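Local coordinates for protein YrbA (Sinorhizobium meliloti 2011, PDB 5NFM) that binds divalent metal cations such as copper through histidines and belongs to the BolA-like family, at residues G4-M9 and V19-L24; D8-G13 and A33-E38; A12-A17 and Y53-G58. All blocks are in the same frame, centred on the assembly; numbering follows the deposited sequence.

Contact 1 of 3, residues G4-M9 and V19-L24; sequences GDIEDM and VTIRDL. With LI (lithium ion), chain B.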
loop_
_atom_site.group_PDB
_atom_site.type_symbol
_atom_site.label_atom_id
_atom_site.label_comp_id
_atom_site.label_asym_id
_atom_site.label_seq_id
_atom_site.Cartn_x
_atom_site.Cartn_y
_atom_site.Cartn_z
ATOM N N GLY A 4 -4.877 -1.247 11.064
ATOM C CA GLY A 4 -3.436 -1.124 11.084
ATOM C C GLY A 4 -2.686 -2.242 10.387
ATOM O O GLY A 4 -1.486 -2.093 10.136
ATOM N N ASP A 5 -3.345 -3.364 10.073
ATOM C CA ASP A 5 -2.628 -4.488 9.479
ATOM C C ASP A 5 -2.140 -4.160 8.073
ATOM O O ASP A 5 -1.056 -4.598 7.676
ATOM C CB ASP A 5 -3.499 -5.743 9.445
ATOM C CG ASP A 5 -3.603 -6.465 10.790
ATOM O OD1 ASP A 5 -2.912 -6.111 11.782
ATOM O OD2 ASP A 5 -4.390 -7.436 10.834
ATOM N N ILE A 6 -2.923 -3.411 7.291
ATOM C CA ILE A 6 -2.470 -3.038 5.950
ATOM C C ILE A 6 -1.166 -2.256 6.044
ATOM O O ILE A 6 -0.175 -2.570 5.371
ATOM C CB ILE A 6 -3.559 -2.243 5.206
ATOM C CG1 ILE A 6 -4.812 -3.097 4.973
ATOM C CG2 ILE A 6 -3.018 -1.727 3.877
ATOM C CD1 ILE A 6 -6.026 -2.300 4.537
ATOM N N GLU A 7 -1.152 -1.227 6.901
ATOM C CA GLU A 7 0.043 -0.413 7.077
ATOM C C GLU A 7 1.218 -1.264 7.557
ATOM O O GLU A 7 2.332 -1.162 7.025
ATOM C CB GLU A 7 -0.259 0.741 8.043
ATOM C CG GLU A 7 0.940 1.623 8.323
ATOM C CD GLU A 7 0.603 3.037 8.788
ATOM O OE1 GLU A 7 -0.572 3.454 8.674
ATOM O OE2 GLU A 7 1.548 3.726 9.249
ATOM N N ASP A 8 0.976 -2.122 8.556
ATOM C CA ASP A 8 2.033 -2.993 9.066
ATOM C C ASP A 8 2.624 -3.847 7.946
ATOM O O ASP A 8 3.848 -4.004 7.851
ATOM C CB ASP A 8 1.478 -3.921 10.155
ATOM C CG ASP A 8 1.223 -3.231 11.499
ATOM O OD1 ASP A 8 1.660 -2.087 11.718
ATOM O OD2 ASP A 8 0.583 -3.900 12.347
ATOM N N MET A 9 1.771 -4.448 7.114
ATOM C CA MET A 9 2.285 -5.340 6.080
ATOM C C MET A 9 3.104 -4.571 5.051
ATOM O O MET A 9 4.150 -5.048 4.591
ATOM C CB MET A 9 1.137 -6.098 5.428
ATOM C CG MET A 9 0.487 -7.095 6.375
ATOM S SD MET A 9 -0.612 -8.203 5.517
ATOM C CE MET A 9 0.636 -9.201 4.701
ATOM N N VAL A 19 3.749 5.347 5.078
ATOM C CA VAL A 19 2.443 4.845 4.668
ATOM C C VAL A 19 1.351 5.686 5.311
ATOM O O VAL A 19 1.389 5.953 6.514
ATOM C CB VAL A 19 2.283 3.365 5.054
ATOM C CG1 VAL A 19 0.914 2.842 4.654
ATOM C CG2 VAL A 19 3.391 2.537 4.430
ATOM N N THR A 20 0.356 6.064 4.502
ATOM C CA THR A 20 -0.848 6.746 4.962
ATOM C C THR A 20 -2.045 5.947 4.462
ATOM O O THR A 20 -2.232 5.822 3.250
ATOM C CB THR A 20 -0.892 8.175 4.393
ATOM O OG1 THR A 20 0.314 8.882 4.730
ATOM C CG2 THR A 20 -2.104 8.947 4.906
ATOM N N ILE A 21 -2.841 5.393 5.380
ATOM C CA ILE A 21 -4.002 4.565 5.041
ATOM C C ILE A 21 -5.261 5.335 5.410
ATOM O O ILE A 21 -5.402 5.767 6.562
ATOM C CB ILE A 21 -3.990 3.221 5.808
ATOM C CG1 ILE A 21 -2.715 2.407 5.531
ATOM C CG2 ILE A 21 -5.236 2.384 5.482
ATOM C CD1 ILE A 21 -2.458 2.108 4.076
ATOM N N ARG A 22 -6.201 5.458 4.460
ATOM C CA ARG A 22 -7.529 5.940 4.793
ATOM C C ARG A 22 -8.563 4.898 4.396
ATOM O O ARG A 22 -8.468 4.250 3.349
ATOM C CB ARG A 22 -7.836 7.327 4.221
ATOM C CG ARG A 22 -8.191 7.388 2.773
ATOM C CD ARG A 22 -8.363 8.844 2.356
ATOM N NE ARG A 22 -8.771 8.966 0.965
ATOM C CZ ARG A 22 -10.026 9.096 0.546
ATOM N NH1 ARG A 22 -11.042 9.138 1.402
ATOM N NH2 ARG A 22 -10.270 9.190 -0.752
ATOM N N ASP A 23 -9.543 4.733 5.267
ATOM C CA ASP A 23 -10.609 3.765 5.052
ATOM C C ASP A 23 -11.760 4.471 4.340
ATOM O O ASP A 23 -12.473 5.284 4.934
ATOM C CB ASP A 23 -11.048 3.156 6.381
ATOM C CG ASP A 23 -12.130 2.115 6.203
ATOM O OD1 ASP A 23 -12.620 1.957 5.066
ATOM O OD2 ASP A 23 -12.510 1.460 7.194
ATOM N N LEU A 24 -11.925 4.182 3.051
ATOM C CA LEU A 24 -13.006 4.794 2.282
ATOM C C LEU A 24 -14.345 4.416 2.904
ATOM O O LEU A 24 -14.574 3.244 3.252
ATOM C CB LEU A 24 -12.968 4.325 0.827
ATOM C CG LEU A 24 -11.630 4.507 0.114
ATOM C CD1 LEU A 24 -11.750 4.047 -1.334
ATOM C CD2 LEU A 24 -11.147 5.940 0.187
HETATM LI LI LI B . -13.420 1.703 3.452
HETATM O O HOH W 1 -2.023 5.733 8.088
HETATM O O HOH W 2 3.957 5.400 8.039
#

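Contact 2 of 3, residues D8-G13 and A33-E38; sequences DMIKAG and AEVVAE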
loop_
_atom_site.group_PDB
_atom_site.type_symbol
_atom_site.label_atom_id
_atom_site.label_comp_id
_atom_site.label_asym_id
_atom_site.label_seq_id
_atom_site.Cartn_x
_atom_site.Cartn_y
_atom_site.Cartn_z
ATOM N N ASP A 8 0.976 -2.122 8.556
ATOM C CA ASP A 8 2.033 -2.993 9.066
ATOM C C ASP A 8 2.624 -3.847 7.946
ATOM O O ASP A 8 3.848 -4.004 7.851
ATOM C CB ASP A 8 1.478 -3.921 10.155
ATOM C CG ASP A 8 1.223 -3.231 11.499
ATOM O OD1 ASP A 8 1.660 -2.087 11.718
ATOM O OD2 ASP A 8 0.583 -3.900 12.347
ATOM N N MET A 9 1.771 -4.448 7.114
ATOM C CA MET A 9 2.285 -5.340 6.080
ATOM C C MET A 9 3.104 -4.571 5.051
ATOM O O MET A 9 4.150 -5.048 4.591
ATOM C CB MET A 9 1.137 -6.098 5.428
ATOM C CG MET A 9 0.487 -7.095 6.375
ATOM S SD MET A 9 -0.612 -8.203 5.517
ATOM C CE MET A 9 0.636 -9.201 4.701
ATOM N N ILE A 10 2.653 -3.375 4.674
ATOM C CA ILE A 10 3.422 -2.586 3.719
ATOM C C ILE A 10 4.782 -2.231 4.298
ATOM O O ILE A 10 5.813 -2.351 3.620
ATOM C CB ILE A 10 2.634 -1.342 3.272
ATOM C CG1 ILE A 10 1.359 -1.762 2.536
ATOM C CG2 ILE A 10 3.519 -0.462 2.393
ATOM C CD1 ILE A 10 0.401 -0.614 2.229
ATOM N N LYS A 11 4.818 -1.810 5.564
ATOM C CA LYS A 11 6.087 -1.389 6.143
ATOM C C LYS A 11 7.031 -2.556 6.405
ATOM O O LYS A 11 8.252 -2.374 6.356
ATOM C CB LYS A 11 5.830 -0.556 7.386
ATOM C CG LYS A 11 5.210 0.783 6.990
ATOM C CD LYS A 11 4.871 1.665 8.163
ATOM C CE LYS A 11 6.114 2.132 8.882
ATOM N NZ LYS A 11 5.805 3.305 9.744
ATOM N N ALA A 12 6.497 -3.749 6.667
ATOM C CA ALA A 12 7.354 -4.926 6.797
ATOM C C ALA A 12 7.942 -5.316 5.445
ATOM O O ALA A 12 9.117 -5.692 5.352
ATOM C CB ALA A 12 6.564 -6.095 7.378
ATOM N N GLY A 13 7.130 -5.235 4.391
ATOM C CA GLY A 13 7.564 -5.701 3.087
ATOM C C GLY A 13 8.402 -4.704 2.317
ATOM O O GLY A 13 9.185 -5.103 1.447
ATOM N N ALA A 33 -4.339 3.861 -0.005
ATOM C CA ALA A 33 -3.021 3.890 0.618
ATOM C C ALA A 33 -2.088 4.780 -0.186
ATOM O O ALA A 33 -2.007 4.652 -1.410
ATOM C CB ALA A 33 -2.411 2.487 0.707
ATOM N N GLU A 34 -1.374 5.663 0.512
ATOM C CA GLU A 34 -0.225 6.356 -0.050
ATOM C C GLU A 34 1.030 5.715 0.526
ATOM O O GLU A 34 1.131 5.536 1.743
ATOM C CB GLU A 34 -0.234 7.847 0.268
ATOM C CG GLU A 34 0.957 8.542 -0.357
ATOM C CD GLU A 34 0.930 10.032 -0.186
ATOM O OE1 GLU A 34 0.053 10.549 0.540
ATOM O OE2 GLU A 34 1.795 10.689 -0.794
ATOM N N VAL A 35 1.957 5.342 -0.355
ATOM C CA VAL A 35 3.198 4.696 0.047
ATOM C C VAL A 35 4.348 5.451 -0.602
ATOM O O VAL A 35 4.413 5.553 -1.835
ATOM C CB VAL A 35 3.237 3.208 -0.347
ATOM C CG1 VAL A 35 4.476 2.545 0.225
ATOM C CG2 VAL A 35 1.967 2.489 0.110
ATOM N N VAL A 36 5.258 5.959 0.225
ATOM C CA VAL A 36 6.412 6.726 -0.226
ATOM C C VAL A 36 7.657 5.945 0.176
ATOM O O VAL A 36 7.846 5.653 1.362
ATOM C CB VAL A 36 6.433 8.130 0.397
ATOM C CG1 VAL A 36 7.618 8.925 -0.132
ATOM C CG2 VAL A 36 5.134 8.864 0.110
ATOM N N ALA A 37 8.493 5.584 -0.798
ATOM C CA ALA A 37 9.627 4.711 -0.512
ATOM C C ALA A 37 10.753 5.003 -1.493
ATOM O O ALA A 37 10.514 5.169 -2.693
ATOM C CB ALA A 37 9.227 3.235 -0.630
ATOM N N GLU A 38 11.989 5.014 -0.985
ATOM C CA GLU A 38 13.132 5.258 -1.861
ATOM C C GLU A 38 13.242 4.211 -2.965
ATOM O O GLU A 38 13.647 4.539 -4.092
ATOM C CB GLU A 38 14.416 5.321 -1.033
ATOM C CG GLU A 38 15.640 5.717 -1.856
ATOM C CD GLU A 38 15.512 7.091 -2.499
ATOM O OE1 GLU A 38 14.939 8.000 -1.848
ATOM O OE2 GLU A 38 15.982 7.256 -3.654
#

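Contact 3 of 3, residues A12-A17 and Y53-G58; sequences AGIPGA and YNALKG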
loop_
_atom_site.group_PDB
_atom_site.type_symbol
_atom_site.label_atom_id
_atom_site.label_comp_id
_atom_site.label_asym_id
_atom_site.label_seq_id
_atom_site.Cartn_x
_atom_site.Cartn_y
_atom_site.Cartn_z
ATOM N N ALA A 12 6.497 -3.749 6.667
ATOM C CA ALA A 12 7.354 -4.926 6.797
ATOM C C ALA A 12 7.942 -5.316 5.445
ATOM O O ALA A 12 9.117 -5.692 5.352
ATOM C CB ALA A 12 6.564 -6.095 7.378
ATOM N N GLY A 13 7.130 -5.235 4.391
ATOM C CA GLY A 13 7.564 -5.701 3.087
ATOM C C GLY A 13 8.402 -4.704 2.317
ATOM O O GLY A 13 9.185 -5.103 1.447
ATOM N N ILE A 14 8.243 -3.413 2.609
ATOM C CA ILE A 14 8.960 -2.333 1.934
ATOM C C ILE A 14 9.654 -1.530 3.031
ATOM O O ILE A 14 9.156 -0.479 3.466
ATOM C CB ILE A 14 8.024 -1.466 1.072
ATOM C CG1 ILE A 14 7.180 -2.346 0.136
ATOM C CG2 ILE A 14 8.842 -0.450 0.282
ATOM C CD1 ILE A 14 6.207 -1.574 -0.738
ATOM N N PRO A 15 10.801 -2.004 3.516
ATOM C CA PRO A 15 11.445 -1.351 4.660
ATOM C C PRO A 15 11.749 0.111 4.361
ATOM O O PRO A 15 12.287 0.450 3.308
ATOM C CB PRO A 15 12.724 -2.173 4.860
ATOM C CG PRO A 15 12.416 -3.504 4.277
ATOM C CD PRO A 15 11.510 -3.232 3.108
ATOM N N GLY A 16 11.422 0.978 5.311
ATOM C CA GLY A 16 11.648 2.400 5.156
ATOM C C GLY A 16 10.480 3.173 4.578
ATOM O O GLY A 16 10.538 4.409 4.529
ATOM N N ALA A 17 9.424 2.494 4.145
ATOM C CA ALA A 17 8.302 3.185 3.528
ATOM C C ALA A 17 7.561 4.048 4.542
ATOM O O ALA A 17 7.431 3.701 5.717
ATOM C CB ALA A 17 7.324 2.174 2.934
ATOM N N TYR A 53 1.343 -4.587 -3.894
ATOM C CA TYR A 53 0.579 -5.830 -3.909
ATOM C C TYR A 53 1.408 -6.970 -3.320
ATOM O O TYR A 53 0.906 -7.774 -2.521
ATOM C CB TYR A 53 0.108 -6.195 -5.329
ATOM C CG TYR A 53 -0.815 -5.182 -5.972
ATOM C CD1 TYR A 53 -1.938 -4.704 -5.308
ATOM C CD2 TYR A 53 -0.565 -4.716 -7.256
ATOM C CE1 TYR A 53 -2.781 -3.779 -5.904
ATOM C CE2 TYR A 53 -1.394 -3.787 -7.856
ATOM C CZ TYR A 53 -2.499 -3.313 -7.181
ATOM O OH TYR A 53 -3.301 -2.390 -7.808
ATOM N N ASN A 54 2.687 -7.054 -3.697
ATOM C CA ASN A 54 3.533 -8.114 -3.152
ATOM C C ASN A 54 3.570 -8.051 -1.627
ATOM O O ASN A 54 3.526 -9.088 -0.955
ATOM C CB ASN A 54 4.967 -7.992 -3.673
ATOM C CG ASN A 54 5.106 -8.307 -5.147
ATOM O OD1 ASN A 54 4.173 -8.792 -5.799
ATOM N ND2 ASN A 54 6.292 -8.042 -5.678
ATOM N N ALA A 55 3.694 -6.842 -1.065
ATOM C CA ALA A 55 3.822 -6.696 0.382
ATOM C C ALA A 55 2.579 -7.182 1.127
ATOM O O ALA A 55 2.687 -7.636 2.274
ATOM C CB ALA A 55 4.119 -5.240 0.740
ATOM N N LEU A 56 1.400 -7.088 0.506
ATOM C CA LEU A 56 0.181 -7.587 1.132
ATOM C C LEU A 56 0.074 -9.108 1.097
ATOM O O LEU A 56 -0.759 -9.666 1.820
ATOM C CB LEU A 56 -1.070 -6.921 0.533
ATOM C CG LEU A 56 -1.554 -5.650 1.253
ATOM C CD1 LEU A 56 -2.111 -5.978 2.641
ATOM C CD2 LEU A 56 -0.469 -4.584 1.347
ATOM N N LYS A 57 0.894 -9.783 0.288
ATOM C CA LYS A 57 1.088 -11.230 0.361
ATOM C C LYS A 57 -0.216 -12.000 0.187
ATOM O O LYS A 57 -0.378 -13.100 0.712
ATOM C CB LYS A 57 1.859 -11.635 1.624
ATOM C CG LYS A 57 3.325 -11.166 1.582
ATOM C CD LYS A 57 4.089 -11.540 2.837
ATOM C CE LYS A 57 5.478 -10.917 2.854
ATOM N NZ LYS A 57 6.400 -11.508 1.842
ATOM N N GLY A 58 -1.147 -11.439 -0.583
ATOM C CA GLY A 58 -2.420 -12.094 -0.833
ATOM C C GLY A 58 -3.373 -12.094 0.340
ATOM O O GLY A 58 -4.412 -12.758 0.275
#

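Contact 1 of 3, residues G4-M9 and V19-L24
Glu7 lies against Val19 and Ile21 with its carbon chain while its carboxylate reaches two waters at the strand. CG stands anti to the backbone N (chi1 178°), and this sends the extended side chain across to the strand, sliding past both neighbours in the opposite direction. Its CB packs on Ile21 CG1 at 3.9 Å; its CG meets Val19 CG1, also at 3.9 Å. The two carboxylate oxygens are divided between the waters. One water donates to Glu7 OE1 at 2.8 Å and accepts from Ile21 N; the second donates to Glu7 OE2 at 3.2 Å and accepts from Val19 N at 3.0 Å. Thus the helix reaches the strand's amides through water. On the inner side, Ile6 CG2 touches Ile21 CD1 at 3.9 Å. Past the packing, Asp23 OD1 binds lithium at 1.8 Å, alongside the carbonyl of Leu24, with Asp27 and His30 completing the site. Residues 5-9 of helix 5-13 run roughly antiparallel to residues 19-23 (157° between their axes) of strand 18-23, an outermost strand of the sheet; Thr20 and Arg22 pair with strand 31-36, and Ile21 packs on Tyr31 and Ala33 there.

Contact 2 of 3, residues D8-G13 and A33-E38
Near the point where Ile10 meets Val35, the shortest polar bond within the two segments is a helical one, Ala12 N to Asp8 O at 2.9 Å; it belongs to the turn that carries Ile10. The contact itself is entirely apolar. Ile10 and Val35 reach toward each other tip to tip, and the branch that does most of the touching is Ile10 CG2. Because CG1 stands beside the backbone N (chi1 -63°), CG2 is turned to the strand and settles against both methyls of the valine, 3.8 Å from Val35 CG1 and 4.0 Å from Val35 CG2. The longer branch runs on extended (chi2 171°), taking Ile10 CD1 to 4.1 Å from Val35 CG2 and, more loosely, to 4.5 Å from Ala33 CB. Ala33 and Val35, two residues apart on the strand, both direct their side chains to the helix, whereas Glu34 between them points the other way. This is the two-layer alpha+beta arrangement of the BolA-like fold: helix 5-13 lies on one face of a three-stranded sheet, and strand 31-36 is its central member, antiparallel to 18-23 and parallel to 67-72. Within the sheet, the backbones of Ala33 and Val35 are hydrogen-bonded to strand 67-72. The isoleucine is buried from several directions: Val19 of the edge strand touches it, as do Val52 and Leu56 of helix 45-56, while Phe40 packs on Val35.

Contact 3 of 3, residues A12-A17 and Y53-G58
Ala55 presses its methyl toward Gly13, and here two helices come close enough for their backbones to be almost in touch. The CA atoms of Gly13 and Ala55 lie 4.7 Å apart, and Ala55 CB sits 4.2 Å from Gly13 CA. Such an approach depends on Gly13 having no side chain, for a CB there would clash with Ala55 CB. The same methyl also meets Ile14, whose CG1 comes to 4.3 Å from Ala55 CB. Although Ile14 does not start out in the direction of helix 45-56, its CG1 stands beside the backbone N (chi1 -51°), and this brings the end of the side chain nearer. Ile14 is buried, packing also on Ala37 and Phe40. In the alpha-beta-beta-alpha-alpha-beta order of the BolA-like fold, this is where the C-terminal ends of the first and second helices, 5-13 and 45-56, meet. Each chain turns away just afterwards. After Gly13 comes a type II beta turn from Ile14 to Ala17, closed by Ala17 N to Ile14 O at 3.1 Å, with Gly16 taking the positive phi of its third position. Just past the end of the other helix, Lys57 has positive phi, and its N bonds to Asn54 O at 3.0 Å. Gly13, though close-packed on Ala55, is otherwise exposed, and the outer side is much looser: Lys57 starts out toward residues 12-17, but its nearest approach is 5.6 Å, from Lys57 CE to Gly13 CA. Around the inner side, Leu56 turns to Met9 and Ile10 of helix 5-13.

Overall arrangement
Helix 5-13 runs through all three contacts, which follow its length from the N-terminal turn to the C-terminal end. Its partners come in chain order: strand 18-23 in contact 1, strand 31-36 in contact 2 and helix 45-56 in contact 3. Contact 2 lies between the others, its centre 9 Å from that of contact 1 and 6 Å from that of contact 3; contacts 1 and 3 are 11 Å apart. Contacts 1 and 2 reach adjacent strands of one sheet, while contact 3 joins the helices that lie on it. Helix 5-13 thereby ties two neighbouring strands and helix 45-56 into one compact core, with the lithium site at the Asp23 end of contact 1.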